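Local coordinates for protein Alp7A (Bacillus subtilis, PDB 5EC0) that binds adenine nucleotide and, as a plasmid-encoded bacterial actin relative, probably polymerises into filaments that segregate plasmid DNA, at residues Y326-E332 / A361-N365; R178-A184 / L364-L369. All blocks are in the same frame, centred on the assembly; numbering follows the deposited sequence.

Contact 1: Y326-E332 / A361-N365. With ADP (adenosine-5'-diphosphate), chain D.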
loop_
_atom_site.group_PDB
_atom_site.type_symbol
_atom_site.label_atom_id
_atom_site.label_comp_id
_atom_site.label_asym_id
_atom_site.label_seq_id
_atom_site.Cartn_x
_atom_site.Cartn_y
_atom_site.Cartn_z
ATOM N N TYR A 326 -1.931 -15.398 -1.915
ATOM C CA TYR A 326 -0.853 -14.588 -1.331
ATOM C C TYR A 326 -0.669 -13.273 -2.080
ATOM O O TYR A 326 -0.576 -13.266 -3.301
ATOM C CB TYR A 326 0.477 -15.379 -1.339
ATOM C CG TYR A 326 0.406 -16.742 -0.667
ATOM C CD1 TYR A 326 0.663 -16.880 0.692
ATOM C CD2 TYR A 326 0.083 -17.884 -1.388
ATOM C CE1 TYR A 326 0.595 -18.109 1.313
ATOM C CE2 TYR A 326 0.019 -19.128 -0.772
ATOM C CZ TYR A 326 0.272 -19.226 0.578
ATOM O OH TYR A 326 0.207 -20.439 1.210
ATOM N N PHE A 327 -0.626 -12.157 -1.356
ATOM C CA PHE A 327 -0.336 -10.863 -1.983
ATOM C C PHE A 327 0.410 -9.915 -1.025
ATOM O O PHE A 327 1.053 -10.351 -0.073
ATOM C CB PHE A 327 -1.630 -10.192 -2.533
ATOM C CG PHE A 327 -2.738 -10.007 -1.508
ATOM C CD1 PHE A 327 -3.526 -11.077 -1.113
ATOM C CD2 PHE A 327 -3.008 -8.751 -0.973
ATOM C CE1 PHE A 327 -4.540 -10.903 -0.170
ATOM C CE2 PHE A 327 -4.023 -8.563 -0.054
ATOM C CZ PHE A 327 -4.797 -9.637 0.350
ATOM N N GLY A 328 0.322 -8.610 -1.274
ATOM C CA GLY A 328 1.220 -7.681 -0.610
ATOM C C GLY A 328 2.562 -7.635 -1.336
ATOM O O GLY A 328 2.842 -8.485 -2.198
ATOM N N GLY A 329 3.387 -6.648 -0.984
ATOM C CA GLY A 329 4.676 -6.440 -1.630
ATOM C C GLY A 329 5.676 -7.545 -1.323
ATOM O O GLY A 329 6.516 -7.897 -2.153
ATOM N N VAL A 330 5.597 -8.099 -0.123
ATOM C CA VAL A 330 6.461 -9.220 0.222
ATOM C C VAL A 330 5.999 -10.487 -0.504
ATOM O O VAL A 330 6.824 -11.315 -0.889
ATOM C CB VAL A 330 6.512 -9.433 1.751
ATOM C CG1 VAL A 330 7.274 -10.713 2.113
ATOM C CG2 VAL A 330 7.182 -8.228 2.412
ATOM N N GLY A 331 4.688 -10.621 -0.730
ATOM C CA GLY A 331 4.152 -11.805 -1.387
ATOM C C GLY A 331 4.701 -11.891 -2.802
ATOM O O GLY A 331 5.086 -12.951 -3.284
ATOM N N GLU A 332 4.736 -10.737 -3.451
ATOM C CA GLU A 332 5.329 -10.549 -4.771
ATOM C C GLU A 332 6.788 -11.014 -4.823
ATOM O O GLU A 332 7.199 -11.708 -5.743
ATOM C CB GLU A 332 5.219 -9.065 -5.159
ATOM C CG GLU A 332 5.536 -8.753 -6.613
ATOM C CD GLU A 332 5.115 -7.334 -7.000
ATOM O OE1 GLU A 332 6.018 -6.513 -7.253
ATOM O OE2 GLU A 332 3.886 -7.044 -7.054
ATOM N N ALA A 361 0.190 -8.314 -6.902
ATOM C CA ALA A 361 0.138 -8.599 -5.478
ATOM C C ALA A 361 0.398 -7.342 -4.642
ATOM O O ALA A 361 -0.310 -7.084 -3.673
ATOM C CB ALA A 361 1.124 -9.691 -5.121
ATOM N N ARG A 362 1.395 -6.547 -5.017
ATOM C CA ARG A 362 1.672 -5.340 -4.245
ATOM C C ARG A 362 0.515 -4.318 -4.308
ATOM O O ARG A 362 0.288 -3.575 -3.360
ATOM C CB ARG A 362 2.968 -4.679 -4.707
ATOM C CG ARG A 362 3.453 -3.618 -3.746
ATOM C CD ARG A 362 4.934 -3.219 -4.009
ATOM N NE ARG A 362 5.121 -2.492 -5.268
ATOM C CZ ARG A 362 5.133 -1.163 -5.358
ATOM N NH1 ARG A 362 4.980 -0.431 -4.264
ATOM N NH2 ARG A 362 5.310 -0.562 -6.529
ATOM N N LEU A 363 -0.222 -4.293 -5.413
ATOM C CA LEU A 363 -1.244 -3.268 -5.601
ATOM C C LEU A 363 -2.674 -3.759 -5.379
ATOM O O LEU A 363 -3.620 -3.000 -5.598
ATOM C CB LEU A 363 -1.137 -2.670 -6.998
ATOM C CG LEU A 363 0.170 -1.945 -7.352
ATOM C CD1 LEU A 363 0.037 -1.172 -8.676
ATOM C CD2 LEU A 363 0.618 -1.033 -6.232
ATOM N N LEU A 364 -2.833 -5.004 -4.925
ATOM C CA LEU A 364 -4.166 -5.628 -4.869
ATOM C C LEU A 364 -5.162 -4.865 -3.967
ATOM O O LEU A 364 -6.324 -4.660 -4.352
ATOM C CB LEU A 364 -4.054 -7.090 -4.405
ATOM C CG LEU A 364 -5.172 -8.013 -4.896
ATOM C CD1 LEU A 364 -5.109 -8.154 -6.420
ATOM C CD2 LEU A 364 -5.119 -9.393 -4.228
ATOM N N ASN A 365 -4.724 -4.459 -2.775
ATOM C CA ASN A 365 -5.590 -3.666 -1.888
ATOM C C ASN A 365 -6.089 -2.388 -2.596
ATOM O O ASN A 365 -7.301 -2.119 -2.648
ATOM C CB ASN A 365 -4.857 -3.295 -0.590
ATOM C CG ASN A 365 -4.862 -4.424 0.447
ATOM O OD1 ASN A 365 -5.849 -5.141 0.604
ATOM N ND2 ASN A 365 -3.744 -4.589 1.144
HETATM P PB ADP D . 4.016 -2.609 4.049
HETATM O O1B ADP D . 2.959 -1.584 3.654
HETATM O O2B ADP D . 3.851 -3.244 5.419
HETATM O O3B ADP D . 5.452 -2.209 3.803
HETATM P PA ADP D . 3.778 -3.725 1.387
HETATM O O1A ADP D . 3.837 -2.286 0.924
HETATM O O2A ADP D . 2.723 -4.662 0.826
HETATM O O3A ADP D . 3.764 -3.824 3.006
HETATM O "O5'" ADP D . 5.201 -4.403 1.133
HETATM C "C5'" ADP D . 6.408 -3.653 1.079
HETATM C "C4'" ADP D . 7.407 -4.607 0.458
HETATM O "O4'" ADP D . 7.121 -4.703 -0.934
HETATM C "C3'" ADP D . 8.851 -4.154 0.544
HETATM O "O3'" ADP D . 9.512 -4.795 1.634
HETATM C "C2'" ADP D . 9.466 -4.609 -0.765
HETATM O "O2'" ADP D . 10.357 -5.686 -0.480
HETATM C "C1'" ADP D . 8.301 -5.119 -1.606
HETATM N N9 ADP D . 8.270 -4.596 -2.992
HETATM C C8 ADP D . 8.075 -5.388 -4.067
HETATM N N7 ADP D . 8.082 -4.668 -5.211
HETATM C C5 ADP D . 8.269 -3.384 -4.867
HETATM C C6 ADP D . 8.374 -2.125 -5.629
HETATM N N6 ADP D . 8.268 -2.148 -6.986
HETATM N N1 ADP D . 8.568 -0.987 -4.927
HETATM C C2 ADP D . 8.677 -1.003 -3.578
HETATM N N3 ADP D . 8.593 -2.116 -2.806
HETATM C C4 ADP D . 8.397 -3.329 -3.399
HETATM O O HOH W 1 5.175 -3.868 -8.060
#
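Strand 322-327 ends at Phe327, and the chain passes from there directly into the short helix that carries Gly328 and Gly329. Segment 361-365 runs past this junction and enters helix 364-386, with Leu363 at the N-cap position. The CA atoms of Gly329 and Arg362 are 4.1 Å apart. Gly328 N donates to Ala361 O at 2.9 Å. A second bond runs from Arg362 N to Glu332 OE2 at 3.3 Å. The glycines are needed here. The positive phi of Gly328 would jam a CB against the preceding carbonyl, and a CB on Gly329 would clash with the ADP ribose. Gly329 N donates to ADP O2A at 2.8 Å.

On the strand side, Phe327 CB meets Ala361 CB at 3.8 Å. Leu364 CD2 sits over the face of the Phe327 ring in a CH-pi contact, 3.9 Å from its centroid. On the ADP side, the Arg362 guanidinium lies with one face on the adenine, Arg362 NE to ADP C6 3.3 Å. A water bridges Glu332 OE1 (2.9 Å) and Arg362 NE (3.1 Å). Arg362 also forms a salt bridge to Glu25.

Gly328 and Gly329 are the glycine-rich part of the segment that meets the nucleotide, as in other actin-family pockets. The backbone bond grips the alpha phosphate, while Arg362 covers the base. The ADP site is therefore built from both segments.

Contact 2: R178-A184 / L364-L369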
loop_
_atom_site.group_PDB
_atom_site.type_symbol
_atom_site.label_atom_id
_atom_site.label_comp_id
_atom_site.label_asym_id
_atom_site.label_seq_id
_atom_site.Cartn_x
_atom_site.Cartn_y
_atom_site.Cartn_z
ATOM N N ARG A 178 -12.329 1.458 3.980
ATOM C CA ARG A 178 -12.547 0.017 3.911
ATOM C C ARG A 178 -11.566 -0.724 4.825
ATOM O O ARG A 178 -10.848 -0.104 5.595
ATOM C CB ARG A 178 -12.393 -0.482 2.468
ATOM C CG ARG A 178 -13.198 0.294 1.448
ATOM C CD ARG A 178 -14.711 0.368 1.773
ATOM N NE ARG A 178 -15.357 1.167 0.737
ATOM C CZ ARG A 178 -16.648 1.140 0.433
ATOM N NH1 ARG A 178 -17.477 0.356 1.101
ATOM N NH2 ARG A 178 -17.106 1.907 -0.546
ATOM N N ILE A 179 -11.546 -2.048 4.738
ATOM C CA ILE A 179 -10.635 -2.859 5.542
ATOM C C ILE A 179 -9.528 -3.409 4.666
ATOM O O ILE A 179 -9.811 -4.170 3.722
ATOM C CB ILE A 179 -11.361 -4.057 6.232
ATOM C CG1 ILE A 179 -12.550 -3.566 7.052
ATOM C CG2 ILE A 179 -10.390 -4.841 7.129
ATOM C CD1 ILE A 179 -13.563 -4.670 7.373
ATOM N N GLU A 180 -8.286 -3.025 4.964
ATOM C CA GLU A 180 -7.112 -3.600 4.287
ATOM C C GLU A 180 -7.155 -5.130 4.269
ATOM O O GLU A 180 -7.690 -5.750 5.194
ATOM C CB GLU A 180 -5.807 -3.154 4.961
ATOM C CG GLU A 180 -5.173 -1.933 4.352
ATOM C CD GLU A 180 -3.863 -1.547 5.027
ATOM O OE1 GLU A 180 -2.978 -2.412 5.178
ATOM O OE2 GLU A 180 -3.731 -0.369 5.413
ATOM N N SER A 181 -6.589 -5.710 3.209
ATOM C CA SER A 181 -6.486 -7.161 3.001
ATOM C C SER A 181 -7.824 -7.780 2.600
ATOM O O SER A 181 -7.905 -8.509 1.608
ATOM C CB SER A 181 -5.928 -7.854 4.255
ATOM O OG SER A 181 -4.835 -7.123 4.779
ATOM N N GLU A 182 -8.871 -7.504 3.371
ATOM C CA GLU A 182 -10.202 -7.971 3.003
ATOM C C GLU A 182 -10.655 -7.303 1.718
ATOM O O GLU A 182 -11.165 -7.990 0.832
ATOM C CB GLU A 182 -11.216 -7.720 4.130
ATOM C CG GLU A 182 -12.642 -8.217 3.847
ATOM C CD GLU A 182 -13.490 -7.207 3.083
ATOM O OE1 GLU A 182 -13.158 -6.004 3.100
ATOM O OE2 GLU A 182 -14.492 -7.611 2.457
ATOM N N VAL A 183 -10.471 -5.982 1.601
ATOM C CA VAL A 183 -11.004 -5.246 0.441
ATOM C C VAL A 183 -10.363 -5.699 -0.884
ATOM O O VAL A 183 -10.938 -5.533 -1.962
ATOM C CB VAL A 183 -10.820 -3.689 0.592
ATOM C CG1 VAL A 183 -9.367 -3.273 0.391
ATOM C CG2 VAL A 183 -11.710 -2.940 -0.393
ATOM N N ALA A 184 -9.178 -6.290 -0.797
ATOM C CA ALA A 184 -8.477 -6.749 -1.979
ATOM C C ALA A 184 -9.260 -7.817 -2.735
ATOM O O ALA A 184 -8.984 -8.072 -3.905
ATOM C CB ALA A 184 -7.098 -7.284 -1.604
ATOM N N LEU A 364 -2.833 -5.004 -4.925
ATOM C CA LEU A 364 -4.166 -5.628 -4.869
ATOM C C LEU A 364 -5.162 -4.865 -3.967
ATOM O O LEU A 364 -6.324 -4.660 -4.352
ATOM C CB LEU A 364 -4.054 -7.090 -4.405
ATOM C CG LEU A 364 -5.172 -8.013 -4.896
ATOM C CD1 LEU A 364 -5.109 -8.154 -6.420
ATOM C CD2 LEU A 364 -5.119 -9.393 -4.228
ATOM N N ASN A 365 -4.724 -4.459 -2.775
ATOM C CA ASN A 365 -5.590 -3.666 -1.888
ATOM C C ASN A 365 -6.089 -2.388 -2.596
ATOM O O ASN A 365 -7.301 -2.119 -2.648
ATOM C CB ASN A 365 -4.857 -3.295 -0.590
ATOM C CG ASN A 365 -4.862 -4.424 0.447
ATOM O OD1 ASN A 365 -5.849 -5.141 0.604
ATOM N ND2 ASN A 365 -3.744 -4.589 1.144
ATOM N N LEU A 366 -5.147 -1.619 -3.148
ATOM C CA LEU A 366 -5.451 -0.401 -3.907
ATOM C C LEU A 366 -6.449 -0.659 -5.039
ATOM O O LEU A 366 -7.387 0.107 -5.254
ATOM C CB LEU A 366 -4.171 0.188 -4.492
ATOM C CG LEU A 366 -4.252 1.525 -5.218
ATOM C CD1 LEU A 366 -5.015 2.516 -4.394
ATOM C CD2 LEU A 366 -2.826 2.052 -5.499
ATOM N N TYR A 367 -6.220 -1.755 -5.749
ATOM C CA TYR A 367 -7.042 -2.153 -6.875
ATOM C C TYR A 367 -8.446 -2.527 -6.423
ATOM O O TYR A 367 -9.422 -2.286 -7.133
ATOM C CB TYR A 367 -6.386 -3.324 -7.617
ATOM C CG TYR A 367 -5.330 -2.887 -8.606
ATOM C CD1 TYR A 367 -4.920 -1.559 -8.668
ATOM C CD2 TYR A 367 -4.763 -3.793 -9.501
ATOM C CE1 TYR A 367 -3.963 -1.147 -9.580
ATOM C CE2 TYR A 367 -3.818 -3.386 -10.428
ATOM C CZ TYR A 367 -3.420 -2.065 -10.459
ATOM O OH TYR A 367 -2.477 -1.656 -11.370
ATOM N N GLY A 368 -8.530 -3.105 -5.231
ATOM C CA GLY A 368 -9.804 -3.420 -4.618
ATOM C C GLY A 368 -10.563 -2.144 -4.317
ATOM O O GLY A 368 -11.764 -2.064 -4.551
ATOM N N LEU A 369 -9.861 -1.132 -3.809
ATOM C CA LEU A 369 -10.486 0.173 -3.639
ATOM C C LEU A 369 -10.948 0.711 -4.991
ATOM O O LEU A 369 -12.044 1.253 -5.105
ATOM C CB LEU A 369 -9.535 1.176 -2.992
ATOM C CG LEU A 369 -9.173 0.997 -1.518
ATOM C CD1 LEU A 369 -8.370 2.196 -0.982
ATOM C CD2 LEU A 369 -10.431 0.727 -0.647
#
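Leu364 opens the helical segment. Leu364 CG packs on Ala184 CB at 3.9 Å, and the leucine side chain also touches Phe327. Asn365 follows and makes the polar link. Asn365 OD1 accepts from Ser181 N at 2.8 Å, where the chain turns after strand 166-179. Its ND2 is bonded to Asp212, which also binds Ser181 OG. The amide thus joins the turn to strand 207-213. Ala184 CB lies 3.3 Å from Asn365 OD1, so the fit is close.

One helical turn on, Gly368 lets the backbones approach. Gly368 CA makes a CA-H...O contact with Val183 O at 3.6 Å. A CB here would clash with that oxygen. Leu369 then turns the end of its side chain to the turn. Leu369 CD2 meets Val183 CG2 at 3.9 Å and Arg178 CG at 3.5 Å. The guanidinium of Arg178 is held by Gln126 on the neighbouring strand.

The segment 178-184 is the passage from the first half of the molecule to the second, and helix 364-386 is the last helix of the chain. Their packing beside the nucleotide cleft is consistent with the inter-domain hinge of actin-like ATPases.

In the fold
Strand 166-179 leaves the large mixed sheet of the N-terminal half, and residues 180-184 carry the chain into the second half of the molecule. That half builds the five-stranded sheet, including strand 322-327, whose end supplies the first segment of contact 1. After 28 more residues, mostly helix, the chain returns and contact 1 closes a short loop. Contact 2 closes a much longer one of 179 residues, and the shorter loop lies within it. Both loops end at the start of helix 364-386 and share Leu364 and Asn365. Phe327 also touches Ser181 and Ala184 directly. Together the contacts join the nucleotide cleft, the two large sheets and the C-terminal helix.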